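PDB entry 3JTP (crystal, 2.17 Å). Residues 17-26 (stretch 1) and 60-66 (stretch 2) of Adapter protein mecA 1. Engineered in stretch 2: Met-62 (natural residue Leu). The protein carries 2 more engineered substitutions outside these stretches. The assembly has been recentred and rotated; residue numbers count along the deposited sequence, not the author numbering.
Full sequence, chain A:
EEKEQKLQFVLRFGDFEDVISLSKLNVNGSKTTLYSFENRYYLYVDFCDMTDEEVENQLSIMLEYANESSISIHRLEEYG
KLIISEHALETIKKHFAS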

ATOM      1  N   GLU A  17       5.085  10.813   2.093  1.00 39.08           N
ATOM      2  CA  GLU A  17       4.352  11.682   1.169  1.00 40.12           C
ATOM      3  C   GLU A  17       3.867  10.882  -0.026  1.00 40.36           C
ATOM      4  O   GLU A  17       2.783  11.130  -0.541  1.00 42.33           O
ATOM      5  CB  GLU A  17       5.169  12.897   0.698  1.00 43.93           C
ATOM      6  CG  GLU A  17       6.063  13.518   1.767  1.00 49.07           C
ATOM      7  CD  GLU A  17       5.286  14.042   2.965  1.00 53.55           C
ATOM      8  OE1 GLU A  17       5.902  14.199   4.054  1.00 49.02           O
ATOM      9  OE2 GLU A  17       4.066  14.306   2.804  1.00 51.63           O
ATOM     10  N   ASP A  18       4.657   9.910  -0.464  1.00 37.22           N
ATOM     11  CA  ASP A  18       4.271   9.125  -1.623  1.00 36.83           C
ATOM     12  C   ASP A  18       3.094   8.216  -1.299  1.00 38.75           C
ATOM     13  O   ASP A  18       2.284   7.943  -2.169  1.00 38.40           O
ATOM     14  CB  ASP A  18       5.447   8.312  -2.161  1.00 40.11           C
ATOM     15  CG  ASP A  18       6.512   9.192  -2.823  1.00 44.24           C
ATOM     16  OD1 ASP A  18       6.197  10.362  -3.127  1.00 42.71           O
ATOM     17  OD2 ASP A  18       7.657   8.722  -3.023  1.00 41.56           O
ATOM     18  N   VAL A  19       3.004   7.747  -0.057  1.00 37.46           N
ATOM     19  CA  VAL A  19       1.809   7.011   0.379  1.00 37.19           C
ATOM     20  C   VAL A  19       0.565   7.910   0.312  1.00 37.50           C
ATOM     21  O   VAL A  19      -0.434   7.537  -0.287  1.00 38.42           O
ATOM     22  CB  VAL A  19       1.961   6.429   1.795  1.00 38.78           C
ATOM     23  CG1 VAL A  19       0.699   5.611   2.178  1.00 36.10           C
ATOM     24  CG2 VAL A  19       3.254   5.559   1.890  1.00 35.77           C
ATOM     25  N   ILE A  20       0.643   9.104   0.902  1.00 38.65           N
ATOM     26  CA  ILE A  20      -0.451  10.076   0.856  1.00 36.37           C
ATOM     27  C   ILE A  20      -0.863  10.374  -0.600  1.00 41.30           C
ATOM     28  O   ILE A  20      -2.048  10.304  -0.927  1.00 39.81           O
ATOM     29  CB  ILE A  20      -0.081  11.389   1.563  1.00 35.85           C
ATOM     30  CG1 ILE A  20       0.219  11.147   3.041  1.00 34.72           C
ATOM     31  CG2 ILE A  20      -1.208  12.436   1.439  1.00 38.00           C
ATOM     32  CD1 ILE A  20       0.807  12.390   3.726  1.00 38.29           C
ATOM     33  N   SER A  21       0.111  10.697  -1.457  1.00 39.59           N
ATOM     34  CA  SER A  21      -0.134  10.885  -2.895  1.00 42.96           C
ATOM     35  C   SER A  21      -0.919   9.741  -3.500  1.00 45.29           C
ATOM     36  O   SER A  21      -1.901   9.975  -4.192  1.00 45.28           O
ATOM     37  CB  SER A  21       1.167  11.046  -3.684  1.00 40.51           C
ATOM     38  OG  SER A  21       1.783  12.278  -3.390  1.00 42.65           O
ATOM     39  N   LEU A  22      -0.485   8.502  -3.253  1.00 43.48           N
ATOM     40  CA  LEU A  22      -1.197   7.349  -3.787  1.00 44.15           C
ATOM     41  C   LEU A  22      -2.632   7.338  -3.296  1.00 45.03           C
ATOM     42  O   LEU A  22      -3.558   7.075  -4.060  1.00 45.46           O
ATOM     43  CB  LEU A  22      -0.523   6.047  -3.390  1.00 43.87           C
ATOM     44  CG  LEU A  22      -0.578   4.900  -4.401  1.00 47.63           C
ATOM     45  CD1 LEU A  22      -0.477   3.562  -3.667  1.00 46.26           C
ATOM     46  CD2 LEU A  22      -1.809   4.932  -5.268  1.00 47.52           C
ATOM     47  N   SER A  23      -2.818   7.617  -2.012  1.00 43.66           N
ATOM     48  CA  SER A  23      -4.152   7.541  -1.436  1.00 46.31           C
ATOM     49  C   SER A  23      -5.124   8.540  -2.072  1.00 49.04           C
ATOM     50  O   SER A  23      -6.315   8.268  -2.179  1.00 47.44           O
ATOM     51  CB  SER A  23      -4.118   7.750   0.075  1.00 42.38           C
ATOM     52  OG  SER A  23      -4.081   9.129   0.379  1.00 41.39           O
ATOM     53  N   LYS A  24      -4.625   9.699  -2.481  1.00 49.95           N
ATOM     54  CA  LYS A  24      -5.506  10.722  -3.021  1.00 50.68           C
ATOM     55  C   LYS A  24      -6.111  10.239  -4.340  1.00 58.35           C
ATOM     56  O   LYS A  24      -7.183  10.702  -4.751  1.00 57.83           O
ATOM     57  CB  LYS A  24      -4.757  12.029  -3.228  1.00 49.16           C
ATOM     58  CG  LYS A  24      -5.677  13.224  -3.304  1.00 56.02           C
ATOM     59  CD  LYS A  24      -5.010  14.442  -3.940  1.00 57.94           C
ATOM     60  CE  LYS A  24      -4.145  15.229  -2.951  1.00 56.12           C
ATOM     61  NZ  LYS A  24      -4.228  16.706  -3.283  1.00 57.40           N
ATOM     62  N   LEU A  25      -5.432   9.291  -4.985  1.00 54.61           N
ATOM     63  CA  LEU A  25      -5.822   8.837  -6.318  1.00 57.07           C
ATOM     64  C   LEU A  25      -7.073   7.950  -6.359  1.00 62.09           C
ATOM     65  O   LEU A  25      -7.540   7.560  -7.435  1.00 63.84           O
ATOM     66  CB  LEU A  25      -4.644   8.153  -7.005  1.00 55.35           C
ATOM     67  CG  LEU A  25      -3.906   9.051  -8.003  1.00 56.99           C
ATOM     68  CD1 LEU A  25      -4.365  10.499  -7.884  1.00 58.04           C
ATOM     69  CD2 LEU A  25      -2.404   8.952  -7.867  1.00 51.57           C
ATOM     70  N   ASN A  26      -7.628   7.646  -5.193  1.00 60.61           N
ATOM     71  CA  ASN A  26      -8.783   6.760  -5.121  1.00 60.98           C
ATOM     72  C   ASN A  26      -8.580   5.438  -5.839  1.00 63.12           C
ATOM     73  O   ASN A  26      -9.488   4.938  -6.501  1.00 64.11           O
ATOM     74  CB  ASN A  26     -10.017   7.454  -5.678  1.00 62.58           C
ATOM     75  CG  ASN A  26     -10.795   8.169  -4.612  1.00 60.19           C
ATOM     76  OD1 ASN A  26     -10.808   7.753  -3.448  1.00 57.12           O
ATOM     77  ND2 ASN A  26     -11.451   9.255  -4.997  1.00 61.76           N
ATOM     78  N   SER A  60      -0.283  -0.402 -11.715  1.00 57.41           N
ATOM     79  CA  SER A  60       0.639   0.444 -12.470  1.00 55.89           C
ATOM     80  C   SER A  60       0.698   1.883 -11.949  1.00 55.88           C
ATOM     81  O   SER A  60       1.733   2.539 -12.063  1.00 52.34           O
ATOM     82  CB  SER A  60       0.294   0.439 -13.962  1.00 61.89           C
ATOM     83  OG  SER A  60      -0.835   1.262 -14.225  1.00 65.09           O
ATOM     84  N   ILE A  61      -0.399   2.379 -11.380  1.00 53.28           N
ATOM     85  CA  ILE A  61      -0.343   3.689 -10.738  1.00 53.10           C
ATOM     86  C   ILE A  61       0.310   3.587  -9.374  1.00 52.66           C
ATOM     87  O   ILE A  61       1.103   4.453  -8.991  1.00 52.09           O
ATOM     88  CB  ILE A  61      -1.716   4.348 -10.608  1.00 56.74           C
ATOM     89  CG1 ILE A  61      -2.183   4.843 -11.977  1.00 58.06           C
ATOM     90  CG2 ILE A  61      -1.657   5.521  -9.629  1.00 53.88           C
ATOM     91  CD1 ILE A  61      -3.675   5.050 -12.056  1.00 57.64           C
ATOM     92  N   MET A  62      -0.003   2.520  -8.642  1.00 53.29           N
ATOM     93  CA  MET A  62       0.627   2.315  -7.352  1.00 49.24           C
ATOM     94  C   MET A  62       2.133   2.332  -7.545  1.00 49.10           C
ATOM     95  O   MET A  62       2.856   2.877  -6.718  1.00 50.22           O
ATOM     96  CB  MET A  62       0.165   1.005  -6.700  1.00 50.56           C
ATOM     97  CG  MET A  62      -1.194   1.079  -6.004  1.00 49.68           C
ATOM     98  SD  MET A  62      -1.690  -0.529  -5.353  1.00 34.50           S
ATOM     99  CE  MET A  62      -2.779  -0.102  -4.052  1.00 42.58           C
ATOM    100  N   LEU A  63       2.601   1.761  -8.652  1.00 51.03           N
ATOM    101  CA  LEU A  63       4.037   1.642  -8.899  1.00 47.28           C
ATOM    102  C   LEU A  63       4.692   2.915  -9.402  1.00 50.10           C
ATOM    103  O   LEU A  63       5.864   2.896  -9.792  1.00 48.90           O
ATOM    104  CB  LEU A  63       4.337   0.524  -9.895  1.00 49.07           C
ATOM    105  CG  LEU A  63       4.080  -0.909  -9.452  1.00 49.88           C
ATOM    106  CD1 LEU A  63       4.514  -1.856 -10.560  1.00 46.36           C
ATOM    107  CD2 LEU A  63       4.813  -1.207  -8.153  1.00 47.94           C
ATOM    108  N   GLU A  64       3.954   4.019  -9.434  1.00 49.65           N
ATOM    109  CA  GLU A  64       4.613   5.298  -9.691  1.00 49.92           C
ATOM    110  C   GLU A  64       5.107   5.885  -8.385  1.00 46.56           C
ATOM    111  O   GLU A  64       6.069   6.656  -8.362  1.00 43.52           O
ATOM    112  CB  GLU A  64       3.672   6.271 -10.387  1.00 53.91           C
ATOM    113  CG  GLU A  64       3.316   5.802 -11.759  1.00 53.33           C
ATOM    114  CD  GLU A  64       3.064   6.924 -12.705  1.00 51.20           C
ATOM    115  OE1 GLU A  64       2.867   6.595 -13.882  1.00 54.69           O
ATOM    116  OE2 GLU A  64       3.070   8.111 -12.295  1.00 48.66           O
ATOM    117  N   TYR A  65       4.435   5.501  -7.300  1.00 46.79           N
ATOM    118  CA  TYR A  65       4.775   5.971  -5.973  1.00 43.37           C
ATOM    119  C   TYR A  65       5.545   4.942  -5.163  1.00 42.84           C
ATOM    120  O   TYR A  65       6.120   5.271  -4.130  1.00 41.85           O
ATOM    121  CB  TYR A  65       3.512   6.408  -5.255  1.00 42.68           C
ATOM    122  CG  TYR A  65       2.914   7.572  -5.975  1.00 43.63           C
ATOM    123  CD1 TYR A  65       3.513   8.829  -5.907  1.00 42.12           C
ATOM    124  CD2 TYR A  65       1.814   7.411  -6.781  1.00 44.31           C
ATOM    125  CE1 TYR A  65       3.013   9.898  -6.589  1.00 38.60           C
ATOM    126  CE2 TYR A  65       1.299   8.486  -7.480  1.00 50.87           C
ATOM    127  CZ  TYR A  65       1.912   9.726  -7.374  1.00 41.55           C
ATOM    128  OH  TYR A  65       1.407  10.781  -8.048  1.00 43.58           O
ATOM    129  N   ALA A  66       5.588   3.707  -5.647  1.00 46.35           N
ATOM    130  CA  ALA A  66       6.256   2.630  -4.909  1.00 42.67           C
ATOM    131  C   ALA A  66       6.989   1.608  -5.787  1.00 44.94           C
ATOM    132  O   ALA A  66       6.942   1.671  -7.017  1.00 43.49           O
ATOM    133  CB  ALA A  66       5.250   1.926  -4.019  1.00 38.90           C
TER
HETATM  134  O   HOH W   1       8.227   6.092  -2.900  1.00 40.61           O

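No direct hydrogen bond joins these two helical stretches; the polar link between them runs through a single water. Water 1 donates to Asp-18 OD2 at 2.7 Å and to Tyr-65 O at 2.6 Å, spending both protons on the two acceptors and so joining a carboxylate to a backbone carbonyl that could not bond to each other. Everything else across the contact is van der Waals packing, including one CH-pi contact, and the two stretches together bury a modest 375 Å².

The helices run nearly antiparallel, with 156° between their N-to-C directions and a closest axial approach of 9.4 Å. In this register Asp-18 lies beside Tyr-65, their CA atoms 5.4 Å apart, and one turn further along Leu-22 CA sits 6.4 Å from Met-62 CA. At the first of these positions the approach is tight enough for backbone to meet side chain: Asp-18 O lies 3.7 Å from Tyr-65 CB. Asp-18 O is already engaged in its own helix, accepting from Leu-22 N at 3.0 Å.

Tyr-65 contributes the largest covered area, 117 Å². With chi1 in the m well, its ring lies along the first helix, within reach of residues on successive turns. Ser-21 CB sits over one face, 4.0 Å from the centroid of the Tyr-65 ring and 27° off the ring normal, a CH-pi contact in which a carbon beside an electronegative oxygen approaches the pi cloud. The Ser-21 hydroxyl turns back to its own helix instead, where Ser-21 OG makes a weak hydrogen bond to Glu-17 O at 3.2 Å. Further along, Leu-25 CD2 reaches Tyr-65 CE2 at 3.8 Å, approaching the ring obliquely.

Leu-22 is the central apolar residue of the first stretch. Its CA-to-CB bond points sideways, but the end of the side chain comes nearer the second helix; its methyls meet Met-62 and Ile-61, and CG lies against Tyr-65. The tightest of these contacts is Leu-22 CD1 to Met-62 CG at 3.5 Å; Met-62 is an engineered residue, leucine in the natural sequence, and its side chain is buried. Leu-22 CG also lies 4.2 Å from Tyr-65 CD2, while Leu-22 CD2 comes within 4.4 Å of Ile-61 CG2. The same Ile-61 CG2 methyl meets Leu-25 CD2 at 3.9 Å, so Leu-25, just past the regular helix, extends the apolar packing towards the more exposed end of the contact. Asn-26 then leaves the helical conformation with positive phi and takes no part in the interface.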